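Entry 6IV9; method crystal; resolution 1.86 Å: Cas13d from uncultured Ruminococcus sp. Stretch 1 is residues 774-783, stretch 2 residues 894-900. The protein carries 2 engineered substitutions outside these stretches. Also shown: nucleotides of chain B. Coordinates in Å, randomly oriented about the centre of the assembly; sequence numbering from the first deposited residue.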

# COMPACT_ATOMS: atom_id res chain seq x y z
N ASP A 774 -25.55 -1.29 -17.95
CA ASP A 774 -24.54 -1.56 -19.00
C ASP A 774 -23.31 -0.74 -18.65
O ASP A 774 -23.31 0.44 -18.91
CB ASP A 774 -25.07 -1.23 -20.39
CG ASP A 774 -24.16 -1.70 -21.51
OD1 ASP A 774 -23.06 -2.12 -21.21
OD2 ASP A 774 -24.57 -1.63 -22.65
N TYR A 775 -22.25 -1.41 -18.18
CA TYR A 775 -21.00 -0.74 -17.77
C TYR A 775 -20.32 -0.04 -18.95
O TYR A 775 -19.59 0.89 -18.72
CB TYR A 775 -20.08 -1.73 -17.06
CG TYR A 775 -20.37 -1.91 -15.60
CD1 TYR A 775 -19.88 -1.04 -14.66
CD2 TYR A 775 -21.15 -2.95 -15.16
CE1 TYR A 775 -20.14 -1.21 -13.32
CE2 TYR A 775 -21.43 -3.14 -13.82
CZ TYR A 775 -20.92 -2.26 -12.89
OH TYR A 775 -21.19 -2.43 -11.58
N ARG A 776 -20.62 -0.46 -20.17
CA ARG A 776 -19.97 0.10 -21.38
C ARG A 776 -20.55 1.46 -21.78
O ARG A 776 -19.99 2.06 -22.67
CB ARG A 776 -20.12 -0.85 -22.57
CG ARG A 776 -19.67 -2.28 -22.31
CD ARG A 776 -20.10 -3.19 -23.45
NE ARG A 776 -21.54 -3.25 -23.57
CZ ARG A 776 -22.18 -3.40 -24.71
NH1 ARG A 776 -21.53 -3.71 -25.80
NH2 ARG A 776 -23.48 -3.23 -24.74
N ILE A 777 -21.58 1.93 -21.10
CA ILE A 777 -22.32 3.15 -21.55
C ILE A 777 -21.43 4.40 -21.61
O ILE A 777 -21.64 5.19 -22.52
CB ILE A 777 -23.59 3.36 -20.71
CG1 ILE A 777 -24.50 4.44 -21.28
CG2 ILE A 777 -23.25 3.63 -19.26
CD1 ILE A 777 -24.99 4.16 -22.66
N LEU A 778 -20.52 4.60 -20.66
CA LEU A 778 -19.69 5.82 -20.71
C LEU A 778 -18.78 5.81 -21.95
O LEU A 778 -18.79 6.76 -22.68
CB LEU A 778 -18.83 5.84 -19.45
CG LEU A 778 -18.62 7.18 -18.78
CD1 LEU A 778 -17.23 7.30 -18.20
CD2 LEU A 778 -18.97 8.36 -19.65
N SER A 779 -18.04 4.73 -22.15
CA SER A 779 -17.14 4.67 -23.32
C SER A 779 -17.95 4.76 -24.62
O SER A 779 -17.54 5.44 -25.52
CB SER A 779 -16.34 3.42 -23.30
OG SER A 779 -15.44 3.44 -22.22
N GLN A 780 -19.07 4.05 -24.68
CA GLN A 780 -19.91 4.02 -25.89
C GLN A 780 -20.45 5.42 -26.18
O GLN A 780 -20.27 5.90 -27.28
CB GLN A 780 -21.07 3.09 -25.58
CG GLN A 780 -21.88 2.60 -26.76
CD GLN A 780 -22.97 1.72 -26.21
OE1 GLN A 780 -22.79 0.54 -25.97
NE2 GLN A 780 -24.12 2.32 -25.95
N THR A 781 -21.00 6.07 -25.18
CA THR A 781 -21.57 7.42 -25.37
C THR A 781 -20.47 8.42 -25.77
O THR A 781 -20.69 9.16 -26.68
CB THR A 781 -22.28 7.88 -24.10
OG1 THR A 781 -23.28 6.93 -23.81
CG2 THR A 781 -22.90 9.25 -24.26
N LEU A 782 -19.33 8.40 -25.09
CA LEU A 782 -18.24 9.35 -25.43
C LEU A 782 -17.69 9.07 -26.83
O LEU A 782 -17.35 10.02 -27.49
CB LEU A 782 -17.17 9.29 -24.35
CG LEU A 782 -17.64 9.77 -22.98
CD1 LEU A 782 -16.54 9.63 -21.96
CD2 LEU A 782 -18.11 11.20 -23.07
N CYS A 783 -17.55 7.81 -27.22
CA CYS A 783 -17.04 7.50 -28.58
C CYS A 783 -18.04 8.01 -29.62
O CYS A 783 -17.61 8.62 -30.56
CB CYS A 783 -16.82 6.01 -28.76
SG CYS A 783 -15.36 5.36 -27.90
N ASN A 894 -12.44 -4.93 -20.80
CA ASN A 894 -11.89 -3.63 -20.35
C ASN A 894 -12.52 -2.46 -21.11
O ASN A 894 -12.24 -1.35 -20.77
CB ASN A 894 -10.38 -3.58 -20.54
CG ASN A 894 -9.62 -4.34 -19.49
OD1 ASN A 894 -10.15 -4.66 -18.45
ND2 ASN A 894 -8.35 -4.59 -19.75
N SER A 895 -13.45 -2.73 -22.03
CA SER A 895 -14.06 -1.69 -22.90
C SER A 895 -14.74 -0.60 -22.08
O SER A 895 -14.70 0.53 -22.49
CB SER A 895 -14.94 -2.27 -23.98
OG SER A 895 -16.03 -2.96 -23.44
N PRO A 896 -15.32 -0.87 -20.90
CA PRO A 896 -15.91 0.18 -20.08
C PRO A 896 -14.89 1.25 -19.64
O PRO A 896 -15.28 2.32 -19.35
CB PRO A 896 -16.42 -0.58 -18.86
CG PRO A 896 -16.69 -1.95 -19.37
CD PRO A 896 -15.60 -2.19 -20.39
N PHE A 897 -13.61 0.88 -19.59
CA PHE A 897 -12.49 1.75 -19.15
C PHE A 897 -11.87 2.46 -20.34
O PHE A 897 -11.00 3.25 -20.15
CB PHE A 897 -11.42 0.91 -18.46
CG PHE A 897 -11.95 -0.05 -17.43
CD1 PHE A 897 -12.97 0.33 -16.59
CD2 PHE A 897 -11.44 -1.33 -17.32
CE1 PHE A 897 -13.47 -0.55 -15.65
CE2 PHE A 897 -11.94 -2.21 -16.38
CZ PHE A 897 -12.95 -1.81 -15.55
N GLY A 898 -12.44 2.24 -21.52
CA GLY A 898 -11.92 2.77 -22.79
C GLY A 898 -11.83 4.29 -22.83
O GLY A 898 -10.97 4.78 -23.50
N TYR A 899 -12.69 4.98 -22.10
CA TYR A 899 -12.71 6.46 -22.10
C TYR A 899 -11.39 7.03 -21.55
O TYR A 899 -11.13 8.17 -21.82
CB TYR A 899 -13.95 6.97 -21.37
CG TYR A 899 -13.85 6.76 -19.89
CD1 TYR A 899 -14.16 5.55 -19.32
CD2 TYR A 899 -13.39 7.77 -19.08
CE1 TYR A 899 -14.05 5.35 -17.97
CE2 TYR A 899 -13.27 7.59 -17.72
CZ TYR A 899 -13.59 6.37 -17.16
OH TYR A 899 -13.47 6.19 -15.84
N ASN A 900 -10.70 6.31 -20.68
CA ASN A 900 -9.36 6.74 -20.20
C ASN A 900 -8.37 5.87 -20.98
O ASN A 900 -8.15 4.74 -20.59
CB ASN A 900 -9.21 6.59 -18.69
CG ASN A 900 -7.94 7.22 -18.17
OD1 ASN A 900 -6.87 6.89 -18.61
ND2 ASN A 900 -8.07 8.13 -17.24
P A B 26 -5.07 9.42 -14.50
OP1 A B 26 -6.49 9.02 -14.47
OP2 A B 26 -4.34 9.96 -13.33
O5' A B 26 -4.21 8.14 -14.90
C5' A B 26 -4.69 7.15 -15.80
C4' A B 26 -3.68 6.05 -15.95
O4' A B 26 -2.48 6.63 -16.51
C3' A B 26 -3.13 5.38 -14.69
O3' A B 26 -3.95 4.27 -14.25
C2' A B 26 -1.74 4.88 -15.13
O2' A B 26 -1.69 3.46 -15.39
C1' A B 26 -1.45 5.69 -16.41
N9 A B 26 -0.18 6.41 -16.35
C8 A B 26 0.12 7.51 -15.60
N7 A B 26 1.39 7.85 -15.64
C5 A B 26 1.95 6.93 -16.52
C6 A B 26 3.26 6.72 -16.96
N6 A B 26 4.28 7.53 -16.65
N1 A B 26 3.49 5.65 -17.75
C2 A B 26 2.46 4.87 -18.09
N3 A B 26 1.20 4.93 -17.68
C4 A B 26 0.99 6.03 -16.95
O HOH W 1 -18.05 2.79 -19.97

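A small polar side chain in the first turn of a helix can meet several backbone groups of a turn packed against it, with apolar neighbours beside it. The contact between residues 774-783 and 894-900 of this Cas13d, segments at least 116 residues apart wherever they touch, is a compact example.

Asp774 does not reach the second stretch, but it is bonded to a residue that does. It opens a type I turn running to Ile777, and its OD1 accepts from the backbone N of Arg776 at 3.1 Å, a capping bond. The same carboxylate holds the Arg776 side chain: NE lies 3.0 Å from Asp774 OD1, and NH2 forms a salt bridge with Asp774 OD2 at 2.8 Å. The charged end leads away from the second stretch, with NE and NH2 held by Asp774 and NH1 bonded elsewhere in the structure.

Tyr775 contributes mainly its backbone and the base of its side chain. Its O lies 3.5 Å from Pro896 CB, while Tyr775 CB packs 4.1 Å from Pro896 CG. Tyr775 O also accepts from a water at 2.7 Å. The water donates to Pro896 O at 2.9 Å and accepts from Ser779 N at 2.9 Å, so a single molecule ties an amide in the first turn of the helix to carbonyls on both stretches. At Arg776 the approach is through the aliphatic part of the side chain, with CG 3.9 Å from Ser895 OG and 4.2 Å from Pro896 CG; here the backbones come close, the CA atoms of Arg776 and Pro896 being 4.3 Å apart.

Ile777 points away, and the helix then turns Leu778 and Ser779 toward the partner. Leu778 CD1 sits 3.6 Å from the centroid of the Tyr899 ring and only 7° off its normal, a CH-pi contact over the face. Ser779 lies near the plane of that ring, at its edge, and its hydroxyl enters the curled backbone of the second stretch. Ser779 OG is 3.0 Å from Ser895 O and 3.1 Å from Pro896 O, two possible acceptors for one proton, and it accepts a weak hydrogen bond from Tyr899 N at 3.2 Å. Gly898 leaves no room for a side chain here: a CB would lie 3.0 Å from Ser895 O, a clash within its own stretch.

One helical turn beyond Leu778, Leu782 closes the contact, its CD1 packing 3.8 Å from Tyr899 CB. The two leucines pack on Tyr899, while Ser779 lies beside it with its hydroxyl close to the backbone of Ser895, Pro896 and Tyr899.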